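Local coordinates for protein cellulose 1,4-beta-cellobiosidase (Thermobifida fusca, PDB 4JJJ) that probably hydrolyses cellulose to cellobiose through its family 48 glycoside hydrolase catalytic domain, the part of the longer enzyme modelled here with bound sugar and metal ions, at residues Y171-Q176 / I187-C192; N413-Q418 / Q464-L469; L469-Q474 / L488-V493. The protein carries 1 engineered substitution. All blocks are in the same frame, centred on the assembly; numbering follows the deposited sequence. Where two conformers were deposited one is given.

Interaction 1 (Y171-Q176 / I187-C192). With BGC (beta-D-glucopyranose), chain D; BGC (beta-D-glucopyranose), chain B; BGC (beta-D-glucopyranose), chain C.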
loop_
_atom_site.group_PDB
_atom_site.type_symbol
_atom_site.label_atom_id
_atom_site.label_comp_id
_atom_site.label_asym_id
_atom_site.label_seq_id
_atom_site.Cartn_x
_atom_site.Cartn_y
_atom_site.Cartn_z
ATOM N N TYR A 171 17.025 0.504 3.355
ATOM C CA TYR A 171 15.730 0.013 3.908
ATOM C C TYR A 171 15.411 0.814 5.102
ATOM O O TYR A 171 16.170 0.825 6.072
ATOM C CB TYR A 171 15.885 -1.490 4.282
ATOM C CG TYR A 171 15.892 -2.451 3.149
ATOM C CD1 TYR A 171 17.101 -2.857 2.528
ATOM C CD2 TYR A 171 14.727 -3.061 2.683
ATOM C CE1 TYR A 171 17.087 -3.800 1.479
ATOM C CE2 TYR A 171 14.715 -3.977 1.649
ATOM C CZ TYR A 171 15.907 -4.366 1.037
ATOM O OH TYR A 171 15.891 -5.322 0.008
ATOM N N ILE A 172 14.264 1.520 5.114
ATOM C CA ILE A 172 13.895 2.376 6.176
ATOM C C ILE A 172 12.417 2.158 6.529
ATOM O O ILE A 172 11.672 1.507 5.778
ATOM C CB ILE A 172 14.082 3.878 5.782
ATOM C CG1 ILE A 172 13.434 4.265 4.472
ATOM C CG2 ILE A 172 15.600 4.134 5.684
ATOM C CD1 ILE A 172 13.214 5.771 4.396
ATOM N N ASN A 173 11.971 2.727 7.625
ATOM C CA ASN A 173 10.575 2.687 8.004
ATOM C C ASN A 173 10.256 3.955 8.753
ATOM O O ASN A 173 11.172 4.724 9.123
ATOM C CB ASN A 173 10.249 1.402 8.779
ATOM C CG ASN A 173 8.813 1.095 8.886
ATOM O OD1 ASN A 173 7.954 1.570 8.162
ATOM N ND2 ASN A 173 8.524 0.219 9.854
ATOM N N THR A 174 8.986 4.242 8.867
ATOM C CA THR A 174 8.482 5.471 9.489
ATOM C C THR A 174 7.363 5.082 10.485
ATOM O O THR A 174 7.604 5.061 11.685
ATOM C CB THR A 174 8.010 6.451 8.453
ATOM O OG1 THR A 174 6.993 5.794 7.640
ATOM C CG2 THR A 174 9.156 6.970 7.555
ATOM N N TYR A 175 6.165 4.753 10.020
ATOM C CA TYR A 175 5.065 4.450 10.942
ATOM C C TYR A 175 5.398 3.368 11.920
ATOM O O TYR A 175 5.787 2.259 11.551
ATOM C CB TYR A 175 3.814 4.062 10.096
ATOM C CG TYR A 175 3.467 5.081 9.078
ATOM C CD1 TYR A 175 2.825 6.210 9.422
ATOM C CD2 TYR A 175 3.808 4.863 7.766
ATOM C CE1 TYR A 175 2.611 7.238 8.492
ATOM C CE2 TYR A 175 3.601 5.839 6.795
ATOM C CZ TYR A 175 2.957 6.992 7.136
ATOM O OH TYR A 175 2.639 8.025 6.266
ATOM N N GLN A 176 5.151 3.724 13.193
ATOM C CA GLN A 176 5.387 2.841 14.324
ATOM C C GLN A 176 4.427 3.050 15.509
ATOM O O GLN A 176 4.319 2.136 16.375
ATOM C CB GLN A 176 6.795 2.905 14.955
ATOM C CG GLN A 176 7.949 2.543 14.116
ATOM C CD GLN A 176 8.131 1.050 14.017
ATOM O OE1 GLN A 176 8.745 0.377 14.925
ATOM N NE2 GLN A 176 7.611 0.475 12.964
ATOM N N ILE A 187 9.131 9.281 13.195
ATOM C CA ILE A 187 10.585 9.450 13.282
ATOM C C ILE A 187 11.168 8.363 12.324
ATOM O O ILE A 187 11.206 7.166 12.633
ATOM C CB ILE A 187 11.124 9.317 14.736
ATOM C CG1 ILE A 187 10.447 10.368 15.615
ATOM C CG2 ILE A 187 12.634 9.359 14.685
ATOM C CD1 ILE A 187 10.629 10.087 17.075
ATOM N N PRO A 188 11.602 8.810 11.096
ATOM C CA PRO A 188 12.209 7.875 10.186
ATOM C C PRO A 188 13.436 7.191 10.791
ATOM O O PRO A 188 14.247 7.848 11.431
ATOM C CB PRO A 188 12.529 8.691 8.911
ATOM C CG PRO A 188 11.582 9.877 9.041
ATOM C CD PRO A 188 11.604 10.187 10.566
ATOM N N HIS A 189 13.538 5.935 10.485
ATOM C CA HIS A 189 14.552 5.072 11.083
ATOM C C HIS A 189 14.973 3.927 10.180
ATOM O O HIS A 189 14.284 3.534 9.210
ATOM C CB HIS A 189 14.038 4.569 12.429
ATOM C CG HIS A 189 12.773 3.785 12.344
ATOM N ND1 HIS A 189 11.514 4.348 12.323
ATOM C CD2 HIS A 189 12.593 2.475 12.172
ATOM C CE1 HIS A 189 10.604 3.398 12.195
ATOM N NE2 HIS A 189 11.223 2.248 12.130
ATOM N N PRO A 190 16.161 3.359 10.462
ATOM C CA PRO A 190 16.654 2.268 9.606
ATOM C C PRO A 190 15.917 0.941 9.963
ATOM O O PRO A 190 15.682 0.603 11.169
ATOM C CB PRO A 190 18.107 2.102 10.043
ATOM C CG PRO A 190 18.131 2.603 11.441
ATOM C CD PRO A 190 17.143 3.719 11.528
ATOM N N SER A 191 15.568 0.176 8.937
ATOM C CA SER A 191 15.040 -1.162 9.164
ATOM C C SER A 191 16.051 -2.114 9.886
ATOM O O SER A 191 15.683 -3.012 10.635
ATOM C CB SER A 191 14.647 -1.795 7.835
ATOM O OG SER A 191 13.644 -0.959 7.266
ATOM N N CYS A 192 17.323 -1.935 9.570
ATOM C CA CYS A 192 18.405 -2.672 10.207
ATOM C C CYS A 192 19.099 -1.726 11.129
ATOM O O CYS A 192 19.797 -0.830 10.622
ATOM C CB CYS A 192 19.324 -3.181 9.146
ATOM S SG CYS A 192 20.646 -4.273 9.821
HETATM C C2 BGC D . 4.799 -0.030 9.103
HETATM C C3 BGC D . 4.778 -1.047 10.185
HETATM C C4 BGC D . 3.660 -0.809 11.216
HETATM C C5 BGC D . 2.361 -0.619 10.392
HETATM C C6 BGC D . 1.203 -0.421 11.361
HETATM C C1 BGC D . 3.422 0.058 8.466
HETATM O O2 BGC D . 5.791 -0.327 8.153
HETATM O O3 BGC D . 6.042 -1.043 10.742
HETATM O O4 BGC D . 3.440 -1.991 12.032
HETATM O O5 BGC D . 2.446 0.424 9.425
HETATM O O6 BGC D . 1.290 0.932 11.853
HETATM C C2 BGC B . 3.516 -3.134 14.083
HETATM C C3 BGC B . 4.378 -3.466 15.283
HETATM C C4 BGC B . 5.780 -3.895 14.891
HETATM C C5 BGC B . 6.400 -2.935 13.910
HETATM C C6 BGC B . 7.694 -3.350 13.315
HETATM C C1 BGC B . 4.277 -2.125 13.187
HETATM O O2 BGC B . 2.231 -2.638 14.434
HETATM O O3 BGC B . 3.741 -4.513 16.066
HETATM O O4 BGC B . 6.548 -3.872 16.141
HETATM O O5 BGC B . 5.504 -2.705 12.779
HETATM O O6 BGC B . 8.251 -2.340 12.495
HETATM C C2 BGC C . 1.040 2.395 4.932
HETATM C C3 BGC C . 1.829 2.311 6.238
HETATM C C4 BGC C . 2.367 0.925 6.390
HETATM C C5 BGC C . 3.188 0.445 5.225
HETATM C C6 BGC C . 3.709 -0.981 5.358
HETATM C C1 BGC C . 1.887 1.807 3.840
HETATM O O1 BGC C . 1.135 1.787 2.616
HETATM O O2 BGC C . 0.615 3.735 4.601
HETATM O O3 BGC C . 0.886 2.588 7.305
HETATM O O4 BGC C . 3.335 1.094 7.485
HETATM O O5 BGC C . 2.338 0.490 4.066
HETATM O O6 BGC C . 2.576 -1.867 5.590
HETATM O O HOH W 1 18.417 -0.210 7.416
HETATM O O HOH W 2 10.725 -0.435 11.697
HETATM O O HOH W 3 7.782 6.859 13.894
#
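The imidazole of His189 lies flat against a backbone carbonyl: Asn173 O sits 3.2 Å above one face of the ring, offset toward its rim, although the same oxygen accepts a hydrogen bond from His189 N. This happens at the outermost pair of a four-stranded antiparallel sheet, strand 170-173 against the short strand 189-190, on the wall of the sugar-binding cleft. Asn173 and His189 form the hydrogen-bonded pair, Asn173 N giving to His189 O at 2.9 Å; beyond it, Ser191 N gives a further bond to Tyr171 O. Chi1 of 60° sets His189 CG between the backbone N and carbonyl carbon. The ring, one face under Asn173 O, is fixed in rotation by ND1, which gives an in-plane hydrogen bond to Ile187 O (2.9 Å, 172°). CE1 meets Gln176 CG at 3.4 Å, with the amide plane turned 58° from the ring, and NE2 packs on Asn173 CB. Both amides serve the glucan. Asn173 OD1 accepts a hydrogen bond from O2 of the chain D glucose and another from the indole N-H of Trp148, while ND2 donates to O3 of the same sugar. Gln176 NE2 is shared between Tyr175 O and O6 of the chain B glucose. Water 2 ties the two segments to that sugar, lying 2.8 Å from His189 NE2, 2.9 Å from Asn173 ND2 and 3.2 Å from O6.

Interaction 2 (N413-Q418 / Q464-L469). With ZN (zinc ion), chain E; BGC (beta-D-glucopyranose), chain F; BGC (beta-D-glucopyranose), chain G.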
loop_
_atom_site.group_PDB
_atom_site.type_symbol
_atom_site.label_atom_id
_atom_site.label_comp_id
_atom_site.label_asym_id
_atom_site.label_seq_id
_atom_site.Cartn_x
_atom_site.Cartn_y
_atom_site.Cartn_z
ATOM N N ASN A 413 -11.197 7.902 3.614
ATOM C CA ASN A 413 -11.751 9.148 3.080
ATOM C C ASN A 413 -11.230 9.436 1.642
ATOM O O ASN A 413 -11.785 10.220 0.907
ATOM C CB ASN A 413 -11.413 10.246 4.029
ATOM C CG ASN A 413 -12.274 10.221 5.294
ATOM O OD1 ASN A 413 -12.997 9.265 5.581
ATOM N ND2 ASN A 413 -12.158 11.292 6.087
ATOM N N TRP A 414 -10.082 8.855 1.262
ATOM C CA TRP A 414 -9.548 9.088 -0.146
ATOM C C TRP A 414 -10.248 8.271 -1.150
ATOM O O TRP A 414 -10.267 7.024 -1.045
ATOM C CB TRP A 414 -8.091 8.690 -0.100
ATOM C CG TRP A 414 -7.403 8.973 -1.415
ATOM C CD1 TRP A 414 -7.454 10.152 -2.140
ATOM C CD2 TRP A 414 -6.487 8.104 -2.101
ATOM N NE1 TRP A 414 -6.701 10.031 -3.273
ATOM C CE2 TRP A 414 -6.086 8.791 -3.278
ATOM C CE3 TRP A 414 -6.073 6.796 -1.904
ATOM C CZ2 TRP A 414 -5.203 8.203 -4.172
ATOM C CZ3 TRP A 414 -5.218 6.235 -2.774
ATOM C CH2 TRP A 414 -4.789 6.930 -3.919
ATOM N N PHE A 415 -10.859 8.939 -2.131
ATOM C CA PHE A 415 -11.516 8.265 -3.244
ATOM C C PHE A 415 -10.607 7.355 -4.048
ATOM O O PHE A 415 -11.145 6.430 -4.661
ATOM C CB PHE A 415 -12.229 9.248 -4.146
ATOM C CG PHE A 415 -12.955 8.655 -5.295
ATOM C CD1 PHE A 415 -14.246 8.111 -5.172
ATOM C CD2 PHE A 415 -12.368 8.632 -6.522
ATOM C CE1 PHE A 415 -14.940 7.590 -6.243
ATOM C CE2 PHE A 415 -13.024 8.097 -7.610
ATOM C CZ PHE A 415 -14.336 7.596 -7.474
ATOM N N GLY A 416 -9.331 7.592 -3.998
ATOM C CA GLY A 416 -8.403 6.710 -4.722
ATOM C C GLY A 416 -8.582 5.256 -4.373
ATOM O O GLY A 416 -8.447 4.382 -5.233
ATOM N N PHE A 417 -8.874 4.917 -3.114
ATOM C CA PHE A 417 -8.981 3.523 -2.793
ATOM C C PHE A 417 -10.204 2.885 -3.426
ATOM O O PHE A 417 -10.240 1.698 -3.705
ATOM C CB PHE A 417 -9.051 3.369 -1.278
ATOM C CG PHE A 417 -7.750 3.394 -0.557
ATOM C CD1 PHE A 417 -6.684 2.588 -0.953
ATOM C CD2 PHE A 417 -7.569 4.283 0.461
ATOM C CE1 PHE A 417 -5.465 2.594 -0.225
ATOM C CE2 PHE A 417 -6.384 4.302 1.136
ATOM C CZ PHE A 417 -5.355 3.464 0.804
ATOM N N GLN A 418 -11.241 3.698 -3.698
ATOM C CA GLN A 418 -12.454 3.203 -4.390
ATOM C C GLN A 418 -12.085 2.641 -5.746
ATOM O O GLN A 418 -12.431 1.499 -6.084
ATOM C CB GLN A 418 -13.491 4.262 -4.657
ATOM C CG GLN A 418 -14.136 4.906 -3.431
ATOM C CD GLN A 418 -14.912 3.943 -2.643
ATOM O OE1 GLN A 418 -15.848 3.233 -3.182
ATOM N NE2 GLN A 418 -14.591 3.822 -1.351
ATOM N N GLN A 464 -13.238 17.019 -13.494
ATOM C CA GLN A 464 -13.126 16.820 -12.044
ATOM C C GLN A 464 -13.540 15.390 -11.700
ATOM O O GLN A 464 -14.531 14.883 -12.231
ATOM C CB GLN A 464 -14.102 17.774 -11.290
ATOM C CG GLN A 464 -13.865 19.284 -11.500
ATOM C CD GLN A 464 -12.884 19.734 -10.484
ATOM O OE1 GLN A 464 -13.252 20.009 -9.330
ATOM N NE2 GLN A 464 -11.647 19.569 -10.773
ATOM N N VAL A 465 -12.812 14.772 -10.773
ATOM C CA VAL A 465 -13.168 13.480 -10.236
ATOM C C VAL A 465 -13.262 13.591 -8.720
ATOM O O VAL A 465 -12.680 14.545 -8.114
ATOM C CB VAL A 465 -12.092 12.402 -10.614
ATOM C CG1 VAL A 465 -12.024 12.296 -12.160
ATOM C CG2 VAL A 465 -10.723 12.752 -10.063
ATOM N N PRO A 466 -13.954 12.656 -8.075
ATOM C CA PRO A 466 -13.998 12.682 -6.593
ATOM C C PRO A 466 -12.649 12.599 -5.930
ATOM O O PRO A 466 -11.761 11.930 -6.395
ATOM C CB PRO A 466 -14.929 11.524 -6.239
ATOM C CG PRO A 466 -15.709 11.305 -7.527
ATOM C CD PRO A 466 -14.771 11.596 -8.631
ATOM N N SER A 467 -12.497 13.261 -4.786
ATOM C CA SER A 467 -11.303 13.275 -4.016
ATOM C C SER A 467 -11.546 12.842 -2.571
ATOM O O SER A 467 -11.148 11.740 -2.162
ATOM C CB SER A 467 -10.619 14.663 -4.086
ATOM O OG SER A 467 -9.519 14.657 -3.166
ATOM N N ASP A 468 -12.288 13.620 -1.796
ATOM C CA ASP A 468 -12.493 13.306 -0.375
ATOM C C ASP A 468 -13.892 12.821 -0.141
ATOM O O ASP A 468 -14.873 13.411 -0.660
ATOM C CB ASP A 468 -12.211 14.561 0.481
ATOM C CG ASP A 468 -12.091 14.282 1.950
ATOM O OD1 ASP A 468 -11.447 13.275 2.380
ATOM O OD2 ASP A 468 -12.590 15.178 2.698
ATOM N N LEU A 469 -14.008 11.779 0.676
ATOM C CA LEU A 469 -15.250 11.166 1.009
ATOM C C LEU A 469 -15.506 11.332 2.528
ATOM O O LEU A 469 -14.567 11.350 3.315
ATOM C CB LEU A 469 -15.207 9.691 0.714
ATOM C CG LEU A 469 -14.901 9.297 -0.733
ATOM C CD1 LEU A 469 -14.874 7.838 -0.902
ATOM C CD2 LEU A 469 -15.876 9.920 -1.722
HETATM ZN ZN ZN E . -12.614 15.054 4.700
HETATM C C2 BGC F . -4.439 11.901 -1.298
HETATM C C3 BGC F . -3.234 11.017 -1.000
HETATM C C4 BGC F . -2.568 10.545 -2.309
HETATM C C5 BGC F . -2.346 11.642 -3.368
HETATM C C6 BGC F . -2.006 11.090 -4.754
HETATM C C1 BGC F . -4.095 12.970 -2.307
HETATM O O1 BGC F . -5.333 13.705 -2.575
HETATM O O2 BGC F . -4.815 12.458 0.006
HETATM O O3 BGC F . -3.614 9.886 -0.209
HETATM O O4 BGC F . -1.296 9.939 -2.072
HETATM O O5 BGC F . -3.535 12.417 -3.524
HETATM O O6 BGC F . -3.056 10.352 -5.324
HETATM C C2 BGC G . 0.153 8.090 -2.306
HETATM C C3 BGC G . 0.260 6.570 -2.401
HETATM C C4 BGC G . -0.599 5.897 -1.290
HETATM C C5 BGC G . -2.026 6.496 -1.213
HETATM C C6 BGC G . -2.766 5.952 -0.014
HETATM C C1 BGC G . -1.291 8.554 -2.281
HETATM O O2 BGC G . 0.777 8.685 -3.436
HETATM O O3 BGC G . 1.664 6.228 -2.294
HETATM O O4 BGC G . -0.646 4.480 -1.553
HETATM O O5 BGC G . -1.908 7.923 -1.142
HETATM O O6 BGC G . -2.064 6.225 1.183
HETATM O O HOH W 4 -10.867 13.467 4.981
HETATM O O HOH W 5 -14.002 13.594 4.392
HETATM O O HOH W 6 -12.236 14.897 4.318
HETATM O O HOH W 7 -10.653 14.994 5.145
HETATM O O HOH W 8 -13.890 16.866 5.214
HETATM O O HOH W 9 -12.868 15.245 7.132
#
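Two backbone hydrogen bonds join 413-418 to 464-469 around Trp414 and Asp468: Leu469 N gives to Asn413 O at 2.7 Å, and Phe415 N to Ser467 O at 2.8 Å. Apolar contact follows at Phe415. Its CG stands anti to the backbone N (chi1 -179°), and the ring receives Pro466 CB over its centre in a CH-pi contact, 3.6 Å from the centroid; Gln418 CB lies over the opposite face, nearer the rim. Leu469 CD1 packs on Gln418 CG, whose amide oxygen bonds to Ile373 N and Trp444 NE1. In the (alpha/alpha)6 barrel of family 48, the contact joins the segment leading into helix 416-432 to a long beta hairpin. The aromatic neighbours face the bound sugar. One face of Trp414 rests on Gly416 CA, 3.3 Å above the indole plane; the opposite face carries the chain F and chain G glucoses, with O3 of chain F over its centre. Phe417 CZ adds a contact to C6 of the chain G sugar. Polar contacts gather at a zinc site, probably partly occupied: Asp468 OD2 binds the ion at 2.0 Å, but water 6, 0.6 Å from it, must be its alternative. Water 4, modelled beside the zinc, accepts from Asn413 ND2 and donates to Asp468 OD1.

Interaction 3 (L469-Q474 / L488-V493)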
loop_
_atom_site.group_PDB
_atom_site.type_symbol
_atom_site.label_atom_id
_atom_site.label_comp_id
_atom_site.label_asym_id
_atom_site.label_seq_id
_atom_site.Cartn_x
_atom_site.Cartn_y
_atom_site.Cartn_z
ATOM N N LEU A 469 -14.008 11.779 0.676
ATOM C CA LEU A 469 -15.250 11.166 1.009
ATOM C C LEU A 469 -15.506 11.332 2.528
ATOM O O LEU A 469 -14.567 11.350 3.315
ATOM C CB LEU A 469 -15.207 9.691 0.714
ATOM C CG LEU A 469 -14.901 9.297 -0.733
ATOM C CD1 LEU A 469 -14.874 7.838 -0.902
ATOM C CD2 LEU A 469 -15.876 9.920 -1.722
ATOM N N GLU A 470 -16.790 11.460 2.900
ATOM C CA GLU A 470 -17.228 11.502 4.285
ATOM C C GLU A 470 -18.240 10.384 4.535
ATOM O O GLU A 470 -19.296 10.300 3.831
ATOM C CB GLU A 470 -17.910 12.822 4.637
ATOM C CG GLU A 470 -18.286 12.937 6.134
ATOM C CD GLU A 470 -17.168 13.175 7.128
ATOM O OE1 GLU A 470 -16.060 13.486 6.692
ATOM O OE2 GLU A 470 -17.399 13.037 8.346
ATOM N N TRP A 471 -17.903 9.499 5.461
ATOM C CA TRP A 471 -18.668 8.302 5.743
ATOM C C TRP A 471 -19.509 8.524 7.050
ATOM O O TRP A 471 -19.129 9.257 7.947
ATOM C CB TRP A 471 -17.684 7.177 6.053
ATOM C CG TRP A 471 -16.909 6.785 4.842
ATOM C CD1 TRP A 471 -15.686 7.221 4.422
ATOM C CD2 TRP A 471 -17.429 5.923 3.770
ATOM N NE1 TRP A 471 -15.373 6.708 3.136
ATOM C CE2 TRP A 471 -16.423 5.894 2.742
ATOM C CE3 TRP A 471 -18.578 5.183 3.621
ATOM C CZ2 TRP A 471 -16.602 5.199 1.564
ATOM C CZ3 TRP A 471 -18.708 4.431 2.480
ATOM C CH2 TRP A 471 -17.791 4.489 1.463
ATOM N N SER A 472 -20.621 7.824 7.105
ATOM C CA SER A 472 -21.436 7.814 8.249
ATOM C C SER A 472 -22.166 6.491 8.355
ATOM O O SER A 472 -22.430 5.841 7.369
ATOM C CB SER A 472 -22.379 9.012 8.288
ATOM O OG SER A 472 -23.236 9.026 7.182
ATOM N N GLY A 473 -22.631 6.177 9.573
ATOM C CA GLY A 473 -23.364 4.948 9.706
ATOM C C GLY A 473 -22.553 3.659 9.667
ATOM O O GLY A 473 -21.312 3.669 9.886
ATOM N N GLN A 474 -23.195 2.521 9.418
ATOM C CA GLN A 474 -22.507 1.258 9.383
ATOM C C GLN A 474 -23.278 0.300 8.537
ATOM O O GLN A 474 -24.550 0.409 8.418
ATOM C CB GLN A 474 -22.343 0.675 10.785
ATOM C CG GLN A 474 -23.623 0.372 11.480
ATOM C CD GLN A 474 -23.400 -0.352 12.844
ATOM O OE1 GLN A 474 -22.331 -0.254 13.412
ATOM N NE2 GLN A 474 -24.344 -1.178 13.274
ATOM N N LEU A 488 -25.750 2.835 5.998
ATOM C CA LEU A 488 -24.355 3.137 5.722
ATOM C C LEU A 488 -24.266 4.112 4.554
ATOM O O LEU A 488 -24.865 3.887 3.495
ATOM C CB LEU A 488 -23.687 1.856 5.290
ATOM C CG LEU A 488 -22.190 2.056 4.891
ATOM C CD1 LEU A 488 -21.333 2.641 5.983
ATOM C CD2 LEU A 488 -21.740 0.649 4.425
ATOM N N HIS A 489 -23.646 5.256 4.806
ATOM C CA HIS A 489 -23.670 6.352 3.891
ATOM C C HIS A 489 -22.322 6.946 3.542
ATOM O O HIS A 489 -21.461 6.980 4.331
ATOM C CB HIS A 489 -24.489 7.550 4.510
ATOM C CG HIS A 489 -25.830 7.179 4.970
ATOM N ND1 HIS A 489 -26.904 7.218 4.123
ATOM C CD2 HIS A 489 -26.293 6.794 6.177
ATOM C CE1 HIS A 489 -27.982 6.852 4.783
ATOM N NE2 HIS A 489 -27.639 6.629 6.049
ATOM N N VAL A 490 -22.204 7.429 2.321
ATOM C CA VAL A 490 -21.066 8.181 1.929
ATOM C C VAL A 490 -21.529 9.418 1.114
ATOM O O VAL A 490 -22.456 9.346 0.241
ATOM C CB VAL A 490 -20.088 7.309 1.081
ATOM C CG1 VAL A 490 -20.683 6.887 -0.261
ATOM C CG2 VAL A 490 -18.848 8.097 0.753
ATOM N N GLN A 491 -20.793 10.524 1.304
ATOM C CA GLN A 491 -20.967 11.724 0.482
ATOM C C GLN A 491 -19.553 12.203 0.022
ATOM O O GLN A 491 -18.538 12.019 0.753
ATOM C CB GLN A 491 -21.847 12.821 1.191
ATOM C CG GLN A 491 -21.226 13.303 2.439
ATOM C CD GLN A 491 -22.069 14.373 3.128
ATOM O OE1 GLN A 491 -22.648 15.220 2.478
ATOM N NE2 GLN A 491 -21.891 14.418 4.435
ATOM N N VAL A 492 -19.535 12.700 -1.199
ATOM C CA VAL A 492 -18.331 13.266 -1.794
ATOM C C VAL A 492 -18.295 14.722 -1.328
ATOM O O VAL A 492 -19.257 15.476 -1.625
ATOM C CB VAL A 492 -18.341 13.167 -3.323
ATOM C CG1 VAL A 492 -17.086 13.806 -3.923
ATOM C CG2 VAL A 492 -18.484 11.681 -3.708
ATOM N N VAL A 493 -17.216 15.112 -0.669
ATOM C CA VAL A 493 -17.066 16.479 -0.165
ATOM C C VAL A 493 -15.975 17.308 -0.837
ATOM O O VAL A 493 -15.782 18.492 -0.488
ATOM C CB VAL A 493 -16.897 16.486 1.372
ATOM C CG1 VAL A 493 -18.176 15.880 2.008
ATOM C CG2 VAL A 493 -15.698 15.758 1.826
HETATM O O HOH W 10 -21.880 10.364 4.971
#
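Trp471 and Val490 stand side by side on one face of a two-stranded antiparallel sheet, a beta hairpin; its segments 469-473 and 488-493 run 159° apart. The isopropyl group lies over the indole: Val490 CB is 3.6 Å from the centroid of the six-membered ring, only 18° off its normal, a CH-pi contact, and CG2 sits above the plane toward the rim. The indole N-H is taken by Asn412 O, which helps hold the ring's rotation. On the same face the Leu469 and Val492 side chains cross obliquely, CD2 meeting CG2 at 3.7 Å, while Trp447 of helix 435-450 packs on both valines. Toward the turn of the hairpin, Leu488 sets its CB against Gln474 O and brings CD1 within 4.4 Å of Trp471 CE3. The other face bears Glu470, Ser472, His489 and Gln491 and is largely exposed. Here Glu470 CB lies 4.0 Å from Gln491 CG, and Ser472 OG reaches His489 CB at 3.3 Å. Glu470 with Gln491 and Ser472 with His489 are the hydrogen-bonded pairs, each exchanging two N-H...O bonds; Glu470 N to Gln491 O is the shortest at 2.8 Å. Water 10 donates to Glu470 O at 2.8 Å and lies 2.9 Å from Ser472 OG.

Interactions 2 and 3 are two halves of one structure: strand 465-473 runs through both, Leu469 belongs to each, and their centres are 12 Å apart. Interaction 1 lies on another sheet, its centre 28 Å from that of interaction 2 and on the opposite side of the chain's centre. Interactions 1 and 2 are both buried and touch glucose units, but interaction 1 meets the sugar mainly with amide hydrogen bonds, interaction 2 with aromatic faces. Interaction 3 is only partly buried, regular hairpin pairing with one apolar and one exposed face, and touches no sugar. Where it adjoins interaction 2, Asp468 O and Val493 N probably hydrogen-bond (2.9 Å), Gln418 NE2 packs on Trp471 CZ2 and Pro466 on Val492.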